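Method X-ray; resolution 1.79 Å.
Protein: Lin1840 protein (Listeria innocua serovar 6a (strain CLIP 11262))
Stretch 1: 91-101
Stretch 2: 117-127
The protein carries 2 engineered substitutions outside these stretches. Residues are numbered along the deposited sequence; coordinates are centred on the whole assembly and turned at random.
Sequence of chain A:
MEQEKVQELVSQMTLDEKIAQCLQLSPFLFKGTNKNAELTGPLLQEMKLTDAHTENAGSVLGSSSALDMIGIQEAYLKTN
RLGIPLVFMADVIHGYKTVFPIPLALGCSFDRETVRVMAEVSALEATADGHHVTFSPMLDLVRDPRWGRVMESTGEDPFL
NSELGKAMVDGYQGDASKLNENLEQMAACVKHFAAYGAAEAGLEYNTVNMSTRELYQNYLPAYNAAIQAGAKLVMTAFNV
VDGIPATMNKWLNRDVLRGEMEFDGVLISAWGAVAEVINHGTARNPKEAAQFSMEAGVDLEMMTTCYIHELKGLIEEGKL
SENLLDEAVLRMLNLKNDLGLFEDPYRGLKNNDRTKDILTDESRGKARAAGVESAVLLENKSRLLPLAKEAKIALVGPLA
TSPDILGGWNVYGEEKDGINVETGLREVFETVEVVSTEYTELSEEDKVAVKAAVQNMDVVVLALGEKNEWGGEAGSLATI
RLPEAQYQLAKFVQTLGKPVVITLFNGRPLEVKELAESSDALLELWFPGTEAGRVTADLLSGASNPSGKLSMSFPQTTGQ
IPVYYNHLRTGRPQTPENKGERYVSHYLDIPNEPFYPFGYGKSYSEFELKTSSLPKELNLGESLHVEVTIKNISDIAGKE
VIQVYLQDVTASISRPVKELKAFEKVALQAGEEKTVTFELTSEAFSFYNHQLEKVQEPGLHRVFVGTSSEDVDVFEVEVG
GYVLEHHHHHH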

# COMPACT_ATOMS: atom_id res chain seq x y z
N ASP A 91 -21.44 2.15 21.71
CA ASP A 91 -20.46 1.21 21.15
C ASP A 91 -20.48 -0.12 21.91
O ASP A 91 -19.82 -0.22 22.93
CB ASP A 91 -19.08 1.85 21.22
CG ASP A 91 -18.95 2.98 20.18
OD1 ASP A 91 -18.94 2.69 18.95
OD2 ASP A 91 -18.85 4.08 20.58
N VAL A 92 -21.28 -1.08 21.42
CA VAL A 92 -21.32 -2.45 21.87
C VAL A 92 -20.72 -3.32 20.78
O VAL A 92 -21.36 -3.70 19.84
CB VAL A 92 -22.75 -2.86 22.37
CG1 VAL A 92 -22.64 -4.12 23.19
CG2 VAL A 92 -23.34 -1.61 23.04
N ILE A 93 -19.42 -3.56 20.92
CA ILE A 93 -18.58 -4.03 19.79
C ILE A 93 -18.35 -5.51 19.89
O ILE A 93 -18.41 -6.25 18.90
CB ILE A 93 -17.24 -3.28 19.76
CG1 ILE A 93 -17.49 -1.72 19.81
CG2 ILE A 93 -16.35 -3.77 18.60
CD1 ILE A 93 -18.50 -1.25 18.75
N HIS A 94 -18.02 -5.96 21.06
CA HIS A 94 -17.83 -7.41 21.31
C HIS A 94 -18.25 -7.73 22.71
O HIS A 94 -17.58 -8.51 23.44
CB HIS A 94 -16.39 -7.88 21.00
CG HIS A 94 -15.33 -7.14 21.77
ND1 HIS A 94 -14.64 -7.72 22.80
CD2 HIS A 94 -14.79 -5.93 21.60
CE1 HIS A 94 -13.76 -6.87 23.29
NE2 HIS A 94 -13.85 -5.76 22.60
N GLY A 95 -19.41 -7.20 23.05
CA GLY A 95 -19.97 -7.46 24.37
C GLY A 95 -20.20 -6.16 25.12
O GLY A 95 -19.51 -5.12 24.88
N TYR A 96 -21.18 -6.24 26.05
CA TYR A 96 -21.52 -5.15 26.88
C TYR A 96 -20.78 -5.23 28.20
O TYR A 96 -19.67 -4.67 28.34
CB TYR A 96 -23.07 -4.98 27.04
CG TYR A 96 -23.43 -3.67 27.69
CD1 TYR A 96 -23.28 -2.46 27.01
CD2 TYR A 96 -23.97 -3.61 28.96
CE1 TYR A 96 -23.58 -1.27 27.59
CE2 TYR A 96 -24.29 -2.42 29.55
CZ TYR A 96 -24.06 -1.21 28.87
OH TYR A 96 -24.35 0.00 29.45
N LYS A 97 -21.36 -5.91 29.20
CA LYS A 97 -20.66 -6.20 30.48
C LYS A 97 -20.01 -7.56 30.46
O LYS A 97 -18.87 -7.70 30.99
CB LYS A 97 -21.58 -6.09 31.70
CG LYS A 97 -22.00 -4.67 31.90
CD LYS A 97 -21.10 -3.93 32.84
CE LYS A 97 -21.52 -2.47 32.85
NZ LYS A 97 -20.36 -1.70 33.44
N THR A 98 -20.67 -8.55 29.84
CA THR A 98 -20.01 -9.80 29.54
C THR A 98 -19.21 -9.63 28.24
O THR A 98 -19.83 -9.48 27.14
CB THR A 98 -20.97 -11.00 29.42
OG1 THR A 98 -21.85 -11.03 30.56
CG2 THR A 98 -20.13 -12.35 29.31
N VAL A 99 -17.88 -9.55 28.36
CA VAL A 99 -17.06 -9.19 27.21
C VAL A 99 -16.62 -10.48 26.52
O VAL A 99 -16.11 -11.40 27.14
CB VAL A 99 -15.87 -8.31 27.57
CG1 VAL A 99 -15.09 -7.85 26.31
CG2 VAL A 99 -16.30 -7.13 28.37
N PHE A 100 -16.92 -10.54 25.24
CA PHE A 100 -16.62 -11.64 24.36
C PHE A 100 -15.27 -11.36 23.66
O PHE A 100 -14.68 -10.25 23.76
CB PHE A 100 -17.74 -11.84 23.32
CG PHE A 100 -18.98 -12.50 23.88
CD1 PHE A 100 -19.80 -11.81 24.72
CD2 PHE A 100 -19.37 -13.78 23.47
CE1 PHE A 100 -20.92 -12.39 25.25
CE2 PHE A 100 -20.46 -14.35 24.03
CZ PHE A 100 -21.25 -13.66 24.92
N PRO A 101 -14.74 -12.39 22.92
CA PRO A 101 -13.49 -12.12 22.15
C PRO A 101 -13.67 -10.96 21.21
O PRO A 101 -14.80 -10.68 20.69
CB PRO A 101 -13.22 -13.46 21.43
CG PRO A 101 -13.87 -14.48 22.33
CD PRO A 101 -15.10 -13.80 22.89
N VAL A 117 -24.62 -15.55 18.74
CA VAL A 117 -24.81 -15.60 20.19
C VAL A 117 -24.13 -14.43 20.89
O VAL A 117 -24.69 -13.83 21.80
CB VAL A 117 -24.31 -16.94 20.77
CG1 VAL A 117 -24.21 -16.88 22.30
CG2 VAL A 117 -25.23 -18.07 20.32
N MET A 118 -22.90 -14.12 20.47
CA MET A 118 -22.22 -12.97 20.99
C MET A 118 -23.13 -11.74 20.86
O MET A 118 -23.34 -10.98 21.83
CB MET A 118 -20.88 -12.73 20.32
CG MET A 118 -20.12 -11.48 20.81
SD MET A 118 -20.63 -9.88 20.22
CE MET A 118 -20.30 -9.93 18.50
N ALA A 119 -23.64 -11.49 19.65
CA ALA A 119 -24.45 -10.29 19.45
C ALA A 119 -25.78 -10.33 20.22
O ALA A 119 -26.25 -9.32 20.75
CB ALA A 119 -24.66 -10.14 17.99
N GLU A 120 -26.41 -11.53 20.31
CA GLU A 120 -27.59 -11.67 21.16
C GLU A 120 -27.37 -11.32 22.65
O GLU A 120 -28.17 -10.58 23.24
CB GLU A 120 -28.20 -13.07 20.97
CG GLU A 120 -29.51 -13.26 21.75
CD GLU A 120 -30.08 -14.58 21.33
OE1 GLU A 120 -29.75 -15.54 21.98
OE2 GLU A 120 -30.78 -14.67 20.31
N VAL A 121 -26.29 -11.84 23.25
CA VAL A 121 -25.98 -11.51 24.62
C VAL A 121 -25.70 -10.01 24.79
O VAL A 121 -26.14 -9.37 25.74
CB VAL A 121 -24.85 -12.37 25.18
CG1 VAL A 121 -24.41 -11.89 26.54
CG2 VAL A 121 -25.23 -13.83 25.23
N SER A 122 -24.95 -9.45 23.87
CA SER A 122 -24.60 -8.06 23.88
C SER A 122 -25.89 -7.23 23.93
O SER A 122 -25.99 -6.30 24.71
CB SER A 122 -23.87 -7.74 22.60
OG SER A 122 -22.55 -8.33 22.59
N ALA A 123 -26.83 -7.57 23.05
CA ALA A 123 -28.11 -6.84 22.99
C ALA A 123 -28.97 -7.05 24.23
O ALA A 123 -29.57 -6.12 24.70
CB ALA A 123 -28.91 -7.20 21.76
N LEU A 124 -28.97 -8.27 24.77
CA LEU A 124 -29.70 -8.54 26.02
C LEU A 124 -29.22 -7.58 27.12
O LEU A 124 -30.01 -6.96 27.83
CB LEU A 124 -29.43 -10.04 26.41
CG LEU A 124 -29.89 -10.41 27.83
CD1 LEU A 124 -31.39 -10.56 27.85
CD2 LEU A 124 -29.16 -11.63 28.31
N GLU A 125 -27.91 -7.47 27.24
CA GLU A 125 -27.30 -6.60 28.24
C GLU A 125 -27.40 -5.11 27.97
O GLU A 125 -27.73 -4.34 28.88
CB GLU A 125 -25.82 -7.02 28.44
CG GLU A 125 -25.68 -8.44 29.02
CD GLU A 125 -24.27 -8.75 29.41
OE1 GLU A 125 -23.34 -8.07 28.91
OE2 GLU A 125 -24.07 -9.70 30.23
N ALA A 126 -27.16 -4.72 26.71
CA ALA A 126 -27.13 -3.34 26.32
C ALA A 126 -28.54 -2.78 26.44
O ALA A 126 -28.70 -1.65 26.94
CB ALA A 126 -26.64 -3.19 24.89
N THR A 127 -29.55 -3.55 26.04
CA THR A 127 -30.95 -3.06 26.22
C THR A 127 -31.31 -2.94 27.67
O THR A 127 -32.09 -2.07 28.02
CB THR A 127 -31.95 -3.93 25.44
OG1 THR A 127 -31.88 -5.31 25.87
CG2 THR A 127 -31.68 -3.84 23.92
O HOH W 1 -21.20 -6.48 20.91
O HOH W 2 -22.38 -8.83 26.40

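The irregular segment 91-101 packs against one side of the helix 117-127. Its apolar centre is the pair F100 and M118. CG of F100 lies 3.4 Å from CG of M118, and CA of M118 sits over the F100 ring face, 4.0 Å from its centroid. M118 SD approaches the F100 ring obliquely, 5.3 Å from its centroid. V121, one turn further along the helix, meets the ring at its edge, with F100 CE1 3.8 Å from V121 CG1. Face and edge of one ring are therefore both covered by the helix.

A second aromatic contact forms near A126. CA of A126 stands over the Y96 ring, 4.0 Å from the centroid and close to the ring normal. The small A126 side chain also touches V92, with V92 CG2 4.1 Å from A126 CB.

Between these contacts the backbones come closest at G95 and S122, whose CA atoms are 4.7 Å apart. The G95 backbone angles call for glycine, and a CB here would clash with O of T98. S122 OG lies 3.3 Å from G95 CA. S122 OG donates to M118 O within the helix (2.9 Å). Water 1 links the stretches by accepting from G95 N (2.9 Å) and donating to S122 OG (2.8 Å).

The polar edge is organised by E125. E125 OE1 accepts from N of K97 and from N of T98, both at 2.9 Å. The T98 bond is nearly straight, at 173°, whereas the K97 bond is bent to 138°. T98 OG1 donates to E125 OE2 at 2.6 Å. One carboxylate thus holds two successive backbone amides and a hydroxyl. Water 2 extends the network: it accepts from Y96 N (2.9 Å) and donates to T98 O (2.7 Å) and E125 OE1 (2.8 Å).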